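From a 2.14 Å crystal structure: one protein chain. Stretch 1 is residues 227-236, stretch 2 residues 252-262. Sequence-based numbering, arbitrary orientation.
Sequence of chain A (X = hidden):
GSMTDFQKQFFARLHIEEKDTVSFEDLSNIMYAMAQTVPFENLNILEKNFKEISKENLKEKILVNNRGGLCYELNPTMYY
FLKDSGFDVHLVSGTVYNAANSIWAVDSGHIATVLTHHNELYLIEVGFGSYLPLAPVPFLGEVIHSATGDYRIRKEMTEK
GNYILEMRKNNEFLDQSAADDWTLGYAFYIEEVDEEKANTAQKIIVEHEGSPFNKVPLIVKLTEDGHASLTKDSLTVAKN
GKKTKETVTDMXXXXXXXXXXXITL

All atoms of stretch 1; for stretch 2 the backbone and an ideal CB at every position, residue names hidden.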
ATOM      1  N   HIS A 227       5.071 -11.088  -9.075  1.00 23.33           N
ATOM      2  CA  HIS A 227       4.108  -9.991  -9.166  1.00 18.70           C
ATOM      3  C   HIS A 227       3.589  -9.820 -10.605  1.00 24.95           C
ATOM      4  O   HIS A 227       4.082 -10.443 -11.556  1.00 22.98           O
ATOM      5  CB  HIS A 227       4.737  -8.710  -8.675  1.00 24.46           C
ATOM      6  CG  HIS A 227       5.661  -8.101  -9.671  1.00 26.81           C
ATOM      7  ND1 HIS A 227       5.232  -7.206 -10.632  1.00 31.14           N
ATOM      8  CD2 HIS A 227       6.981  -8.278  -9.878  1.00 22.14           C
ATOM      9  CE1 HIS A 227       6.257  -6.856 -11.379  1.00 34.00           C
ATOM     10  NE2 HIS A 227       7.326  -7.513 -10.959  1.00 26.94           N
ATOM     11  N   ALA A 228       2.546  -9.008 -10.741  1.00 21.47           N
ATOM     12  CA  ALA A 228       1.921  -8.733 -12.023  1.00 20.18           C
ATOM     13  C   ALA A 228       1.578  -7.239 -12.055  1.00 27.71           C
ATOM     14  O   ALA A 228       1.156  -6.686 -11.039  1.00 26.69           O
ATOM     15  CB  ALA A 228       0.701  -9.566 -12.191  1.00 19.28           C
ATOM     16  N   SER A 229       1.820  -6.598 -13.198  1.00 19.76           N
ATOM     17  CA  SER A 229       1.617  -5.160 -13.389  1.00 21.89           C
ATOM     18  C   SER A 229       0.884  -4.905 -14.691  1.00 27.08           C
ATOM     19  O   SER A 229       1.174  -5.524 -15.714  1.00 31.52           O
ATOM     20  CB  SER A 229       2.948  -4.420 -13.427  1.00 23.38           C
ATOM     21  OG  SER A 229       3.713  -4.719 -12.289  1.00 39.01           O
ATOM     22  N   LEU A 230      -0.090  -4.009 -14.646  1.00 25.16           N
ATOM     23  CA  LEU A 230      -0.897  -3.700 -15.822  1.00 32.22           C
ATOM     24  C   LEU A 230      -0.979  -2.196 -16.034  1.00 32.45           C
ATOM     25  O   LEU A 230      -1.079  -1.417 -15.077  1.00 32.23           O
ATOM     26  CB  LEU A 230      -2.298  -4.307 -15.700  1.00 27.62           C
ATOM     27  CG  LEU A 230      -3.297  -4.053 -16.840  1.00 36.73           C
ATOM     28  CD1 LEU A 230      -2.820  -4.684 -18.131  1.00 37.15           C
ATOM     29  CD2 LEU A 230      -4.686  -4.559 -16.483  1.00 30.00           C
ATOM     30  N   THR A 231      -0.848  -1.796 -17.298  1.00 35.29           N
ATOM     31  CA  THR A 231      -1.076  -0.414 -17.705  1.00 41.21           C
ATOM     32  C   THR A 231      -1.918  -0.382 -18.994  1.00 45.24           C
ATOM     33  O   THR A 231      -2.290  -1.429 -19.555  1.00 41.65           O
ATOM     34  CB  THR A 231       0.236   0.367 -17.954  1.00 31.17           C
ATOM     35  OG1 THR A 231       0.772  -0.025 -19.224  1.00 34.95           O
ATOM     36  CG2 THR A 231       1.233   0.134 -16.846  1.00 28.28           C
ATOM     37  N   LYS A 232      -2.174   0.828 -19.474  1.00 34.64           N
ATOM     38  CA  LYS A 232      -3.065   1.028 -20.602  1.00 48.80           C
ATOM     39  C   LYS A 232      -2.538   0.184 -21.739  1.00 52.80           C
ATOM     40  O   LYS A 232      -3.294  -0.255 -22.614  1.00 52.00           O
ATOM     41  CB  LYS A 232      -3.078   2.514 -21.013  1.00 46.68           C
ATOM     42  CG  LYS A 232      -4.402   3.070 -21.541  1.00 54.84           C
ATOM     43  CD  LYS A 232      -4.472   4.618 -21.349  1.00 52.78           C
ATOM     44  CE  LYS A 232      -5.889   5.111 -20.943  1.00 57.24           C
ATOM     45  NZ  LYS A 232      -5.893   6.513 -20.413  1.00 43.07           N
ATOM     46  N   ASP A 233      -1.231  -0.048 -21.734  1.00 30.84           N
ATOM     47  CA  ASP A 233      -0.641  -0.665 -22.907  1.00 40.56           C
ATOM     48  C   ASP A 233      -0.041  -2.051 -22.696  1.00 35.46           C
ATOM     49  O   ASP A 233       0.013  -2.816 -23.643  1.00 24.37           O
ATOM     50  CB  ASP A 233       0.411   0.278 -23.502  1.00 38.90           C
ATOM     51  CG  ASP A 233      -0.192   1.285 -24.472  1.00 55.97           C
ATOM     52  OD1 ASP A 233      -1.211   0.957 -25.124  1.00 56.30           O
ATOM     53  OD2 ASP A 233       0.343   2.411 -24.569  1.00 63.79           O
ATOM     54  N   SER A 234       0.408  -2.390 -21.486  1.00 24.46           N
ATOM     55  CA  SER A 234       1.135  -3.644 -21.347  1.00 23.79           C
ATOM     56  C   SER A 234       1.005  -4.334 -20.012  1.00 29.10           C
ATOM     57  O   SER A 234       0.920  -3.710 -18.948  1.00 35.84           O
ATOM     58  CB  SER A 234       2.613  -3.428 -21.619  1.00 21.73           C
ATOM     59  OG  SER A 234       3.170  -2.565 -20.661  1.00 29.51           O
ATOM     60  N   LEU A 235       1.034  -5.653 -20.086  1.00 25.32           N
ATOM     61  CA  LEU A 235       1.022  -6.495 -18.908  1.00 26.97           C
ATOM     62  C   LEU A 235       2.400  -7.100 -18.689  1.00 30.52           C
ATOM     63  O   LEU A 235       2.990  -7.720 -19.582  1.00 22.05           O
ATOM     64  CB  LEU A 235       0.014  -7.608 -19.090  1.00 20.67           C
ATOM     65  CG  LEU A 235      -0.037  -8.700 -18.047  1.00 21.98           C
ATOM     66  CD1 LEU A 235      -0.603  -8.201 -16.726  1.00 28.33           C
ATOM     67  CD2 LEU A 235      -0.887  -9.819 -18.614  1.00 26.00           C
ATOM     68  N   THR A 236       2.903  -6.896 -17.486  1.00 28.96           N
ATOM     69  CA  THR A 236       4.154  -7.464 -17.075  1.00 18.44           C
ATOM     70  C   THR A 236       3.907  -8.472 -15.962  1.00 22.43           C
ATOM     71  O   THR A 236       3.353  -8.142 -14.919  1.00 23.63           O
ATOM     72  CB  THR A 236       5.093  -6.364 -16.604  1.00 18.85           C
ATOM     73  OG1 THR A 236       5.424  -5.528 -17.720  1.00 31.89           O
ATOM     74  CG2 THR A 236       6.370  -6.950 -16.046  1.00 29.09           C
ATOM     75  N   UNK A 252      -8.788  -6.512 -24.227  1.00 26.62           N
ATOM     76  CA  UNK A 252      -8.293  -7.514 -23.282  1.00 22.11           C
ATOM     77  C   UNK A 252      -8.206  -6.960 -21.859  1.00 30.33           C
ATOM     78  O   UNK A 252      -7.828  -7.672 -20.920  1.00 29.88           O
ATOM     79  CB  UNK A 252      -6.920  -8.021 -23.726  1.00 22.11           C
ATOM     80  N   UNK A 253      -8.502  -5.678 -21.709  1.00 28.44           N
ATOM     81  CA  UNK A 253      -8.139  -4.952 -20.509  1.00 29.87           C
ATOM     82  C   UNK A 253      -9.103  -5.241 -19.354  1.00 31.17           C
ATOM     83  O   UNK A 253      -8.696  -5.281 -18.189  1.00 24.47           O
ATOM     84  CB  UNK A 253      -8.102  -3.451 -20.801  1.00 29.87           C
ATOM     85  N   UNK A 254     -10.370  -5.488 -19.680  1.00 29.14           N
ATOM     86  CA  UNK A 254     -11.380  -5.797 -18.661  1.00 26.57           C
ATOM     87  C   UNK A 254     -11.219  -7.182 -18.106  1.00 23.75           C
ATOM     88  O   UNK A 254     -11.311  -7.406 -16.894  1.00 23.24           O
ATOM     89  CB  UNK A 254     -12.789  -5.643 -19.237  1.00 26.57           C
ATOM     90  N   UNK A 255     -11.002  -8.124 -19.006  1.00 27.77           N
ATOM     91  CA  UNK A 255     -10.728  -9.487 -18.605  1.00 27.66           C
ATOM     92  C   UNK A 255      -9.498  -9.569 -17.704  1.00 19.98           C
ATOM     93  O   UNK A 255      -9.548 -10.185 -16.652  1.00 29.31           O
ATOM     94  CB  UNK A 255     -10.539 -10.369 -19.841  1.00 27.66           C
ATOM     95  N   UNK A 256      -8.413  -8.933 -18.107  1.00 16.39           N
ATOM     96  CA  UNK A 256      -7.195  -8.935 -17.327  1.00 22.29           C
ATOM     97  C   UNK A 256      -7.374  -8.309 -15.937  1.00 21.58           C
ATOM     98  O   UNK A 256      -6.778  -8.759 -14.961  1.00 19.20           O
ATOM     99  CB  UNK A 256      -6.099  -8.192 -18.094  1.00 22.29           C
ATOM    100  N   UNK A 257      -8.134  -7.231 -15.867  1.00 21.61           N
ATOM    101  CA  UNK A 257      -8.363  -6.569 -14.602  1.00 19.16           C
ATOM    102  C   UNK A 257      -9.009  -7.549 -13.681  1.00 15.71           C
ATOM    103  O   UNK A 257      -8.658  -7.644 -12.517  1.00 13.23           O
ATOM    104  CB  UNK A 257      -9.220  -5.312 -14.761  1.00 19.16           C
ATOM    105  N   UNK A 258      -9.941  -8.317 -14.220  1.00 21.27           N
ATOM    106  CA  UNK A 258     -10.679  -9.257 -13.395  1.00 24.17           C
ATOM    107  C   UNK A 258      -9.894 -10.521 -13.108  1.00 18.87           C
ATOM    108  O   UNK A 258      -9.766 -10.940 -11.955  1.00 18.12           O
ATOM    109  CB  UNK A 258     -12.004  -9.617 -14.071  1.00 24.17           C
ATOM    110  N   UNK A 259      -9.361 -11.128 -14.153  1.00 18.35           N
ATOM    111  CA  UNK A 259      -8.643 -12.402 -14.025  1.00 22.45           C
ATOM    112  C   UNK A 259      -7.325 -12.309 -13.234  1.00 24.62           C
ATOM    113  O   UNK A 259      -6.965 -13.230 -12.489  1.00 27.21           O
ATOM    114  CB  UNK A 259      -8.348 -12.953 -15.422  1.00 22.45           C
ATOM    115  N   UNK A 260      -6.572 -11.229 -13.417  1.00 22.33           N
ATOM    116  CA  UNK A 260      -5.319 -11.086 -12.681  1.00 19.25           C
ATOM    117  C   UNK A 260      -5.487 -10.335 -11.380  1.00 12.23           C
ATOM    118  O   UNK A 260      -4.750 -10.561 -10.452  1.00 16.85           O
ATOM    119  CB  UNK A 260      -4.280 -10.373 -13.548  1.00 19.25           C
ATOM    120  N   UNK A 261      -6.438  -9.433 -11.280  1.00 13.70           N
ATOM    121  CA  UNK A 261      -6.441  -8.568 -10.113  1.00 14.05           C
ATOM    122  C   UNK A 261      -7.737  -8.538  -9.313  1.00 17.41           C
ATOM    123  O   UNK A 261      -7.777  -7.919  -8.249  1.00 15.65           O
ATOM    124  CB  UNK A 261      -6.108  -7.142 -10.558  1.00 14.05           C
ATOM    125  N   UNK A 262      -8.791  -9.187  -9.810  1.00 18.59           N
ATOM    126  CA  UNK A 262     -10.052  -9.259  -9.087  1.00 12.01           C
ATOM    127  C   UNK A 262     -10.750  -7.927  -9.156  1.00 17.68           C
ATOM    128  O   UNK A 262     -11.596  -7.605  -8.313  1.00 18.21           O
ATOM    129  CB  UNK A 262      -9.833  -9.675  -7.631  1.00 12.01           C
TER

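Stretch 1 is a hairpin: Ser229 and Thr236 pair through two backbone hydrogen bonds, N to O, each 2.8 Å, and Ala228, Leu230 and Leu235 point toward stretch 2. What the strands offer is therefore largely apolar. Helix 252-261 runs nearly antiparallel to strand 227-231 (160°), with axes 10.0 Å apart at closest approach.

Position 252 has nothing of stretch 1 within 5.5 Å of its ideal CB, so many residues would serve; it is Gln252, whose OE1 is hydrogen-bonded elsewhere in the structure.

At 253 CA-to-CB points toward stretch 1, but the ideal CB again lies beyond 5.5 Å. A long side chain is needed to make contact, aromatic or aliphatic. Tyr253, with chi1 t, brings CE2 to 3.9 Å from Leu230 CD2, while Thr231 O lies at the ring edge, 4.3 Å from CE2.

At 254 CA-to-CB points away, and 255 is out of reach. Stretch 1 sets no limit at either, so many residues, polar ones among them, would do; they are Thr254 and Asn255.

Position 256 is the most informative. CA-to-CB points toward stretch 1, and the ideal CB sits 4.2 Å from Leu230 CD2 and 5.5 Å from Leu235 CD2. A medium aliphatic such as leucine, isoleucine or methionine would suit. Leu256 (chi1 m, chi2 t) places CD2 3.8 Å from Leu235 CD2, and its CB keeps the 4.2 Å contact with Leu230 CD2.

At 257 CA-to-CB points sideways, with the ideal CB 4.9 Å from Leu230 CD2; an apolar chain long enough to turn back would gain contact. Leu257 does so, its CD2 reaching 3.7 Å from Leu230 CD2.

Positions 258 and 259 are out of reach and undetermined by stretch 1. They are His258 and Ser259, whose OG makes a weak 3.3 Å hydrogen bond to Asn255 O.

At 260 the ideal CB lies 5.2 Å from Ala228 CB and 5.3 Å from Leu235 CD1, so an aliphatic or a long chain with an aliphatic stem would fit. Lys260 CE comes no nearer than 4.7 Å to Leu235 CD2, so the chain covers the hairpin without a close contact.

Position 261 points toward the strand, yet its ideal CB has no neighbour within 5.5 Å, leaving a gap that a large apolar or aromatic group could span. Phe261 (chi1 m) fills it: CE1 is 3.6 Å from Leu230 CB, CE2 is 4.1 Å from Ala228 CB, and Ala228 O lies at the ring edge, 3.5 Å from CE2.

Position 262 leaves helical angles with phi/psi 74/22; positive phi favours glycine, although asparagine is also plausible. It is Gly262.

Stretch 2, residues 252-262: QYTNLLHSKFG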
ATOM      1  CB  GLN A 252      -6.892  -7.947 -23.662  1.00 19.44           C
ATOM      2  CG  GLN A 252      -6.760  -8.576 -25.000  1.00 26.37           C
ATOM      3  CD  GLN A 252      -5.323  -8.668 -25.437  1.00 25.13           C
ATOM      4  OE1 GLN A 252      -4.785  -7.738 -26.027  1.00 28.71           O
ATOM      5  NE2 GLN A 252      -4.692  -9.802 -25.166  1.00 27.47           N
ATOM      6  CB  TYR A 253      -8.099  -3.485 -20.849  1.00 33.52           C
ATOM      7  CG  TYR A 253      -7.864  -2.595 -19.697  1.00 31.06           C
ATOM      8  CD1 TYR A 253      -8.922  -1.955 -19.095  1.00 32.76           C
ATOM      9  CD2 TYR A 253      -6.591  -2.366 -19.219  1.00 33.22           C
ATOM     10  CE1 TYR A 253      -8.733  -1.128 -18.055  1.00 29.58           C
ATOM     11  CE2 TYR A 253      -6.392  -1.524 -18.170  1.00 28.89           C
ATOM     12  CZ  TYR A 253      -7.484  -0.924 -17.589  1.00 26.85           C
ATOM     13  OH  TYR A 253      -7.349  -0.074 -16.540  1.00 44.43           O
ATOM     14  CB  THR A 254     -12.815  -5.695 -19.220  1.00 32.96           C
ATOM     15  OG1 THR A 254     -13.172  -4.322 -19.364  1.00 32.42           O
ATOM     16  CG2 THR A 254     -13.828  -6.392 -18.282  1.00 40.47           C
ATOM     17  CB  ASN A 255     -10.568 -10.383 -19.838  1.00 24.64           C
ATOM     18  CG  ASN A 255     -11.871 -10.569 -20.584  1.00 29.15           C
ATOM     19  OD1 ASN A 255     -12.942 -10.560 -19.986  1.00 30.48           O
ATOM     20  ND2 ASN A 255     -11.787 -10.698 -21.892  1.00 33.49           N
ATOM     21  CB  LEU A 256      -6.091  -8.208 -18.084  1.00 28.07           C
ATOM     22  CG  LEU A 256      -5.410  -9.033 -19.189  1.00 35.42           C
ATOM     23  CD1 LEU A 256      -4.466  -8.173 -20.056  1.00 33.76           C
ATOM     24  CD2 LEU A 256      -4.648 -10.213 -18.603  1.00 33.06           C
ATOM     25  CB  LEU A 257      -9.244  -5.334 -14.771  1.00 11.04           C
ATOM     26  CG  LEU A 257      -8.556  -4.052 -15.238  1.00 15.40           C
ATOM     27  CD1 LEU A 257      -9.611  -2.971 -15.419  1.00 25.01           C
ATOM     28  CD2 LEU A 257      -7.519  -3.579 -14.275  1.00 18.84           C
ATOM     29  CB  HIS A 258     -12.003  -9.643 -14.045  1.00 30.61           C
ATOM     30  CG  HIS A 258     -12.729 -10.694 -13.279  1.00 31.08           C
ATOM     31  ND1 HIS A 258     -12.805 -12.005 -13.704  1.00 40.30           N
ATOM     32  CD2 HIS A 258     -13.356 -10.649 -12.083  1.00 37.78           C
ATOM     33  CE1 HIS A 258     -13.471 -12.713 -12.814  1.00 40.23           C
ATOM     34  NE2 HIS A 258     -13.827 -11.912 -11.823  1.00 41.32           N
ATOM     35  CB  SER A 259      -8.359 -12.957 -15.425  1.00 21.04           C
ATOM     36  OG  SER A 259      -9.566 -13.390 -15.984  1.00 43.09           O
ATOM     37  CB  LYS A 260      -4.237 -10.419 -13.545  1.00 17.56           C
ATOM     38  CG  LYS A 260      -3.941 -11.178 -14.848  1.00 35.97           C
ATOM     39  CD  LYS A 260      -2.713 -12.122 -14.748  1.00 37.16           C
ATOM     40  CE  LYS A 260      -2.729 -13.211 -15.849  1.00 49.41           C
ATOM     41  NZ  LYS A 260      -3.907 -14.172 -15.750  1.00 46.22           N
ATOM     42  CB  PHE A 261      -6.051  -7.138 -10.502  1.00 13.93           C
ATOM     43  CG  PHE A 261      -4.741  -7.037 -11.207  1.00 16.00           C
ATOM     44  CD1 PHE A 261      -4.688  -6.822 -12.582  1.00 19.92           C
ATOM     45  CD2 PHE A 261      -3.551  -7.150 -10.509  1.00 19.99           C
ATOM     46  CE1 PHE A 261      -3.469  -6.702 -13.233  1.00 17.26           C
ATOM     47  CE2 PHE A 261      -2.333  -7.043 -11.169  1.00 19.65           C
ATOM     48  CZ  PHE A 261      -2.300  -6.812 -12.534  1.00 19.91           C
TER
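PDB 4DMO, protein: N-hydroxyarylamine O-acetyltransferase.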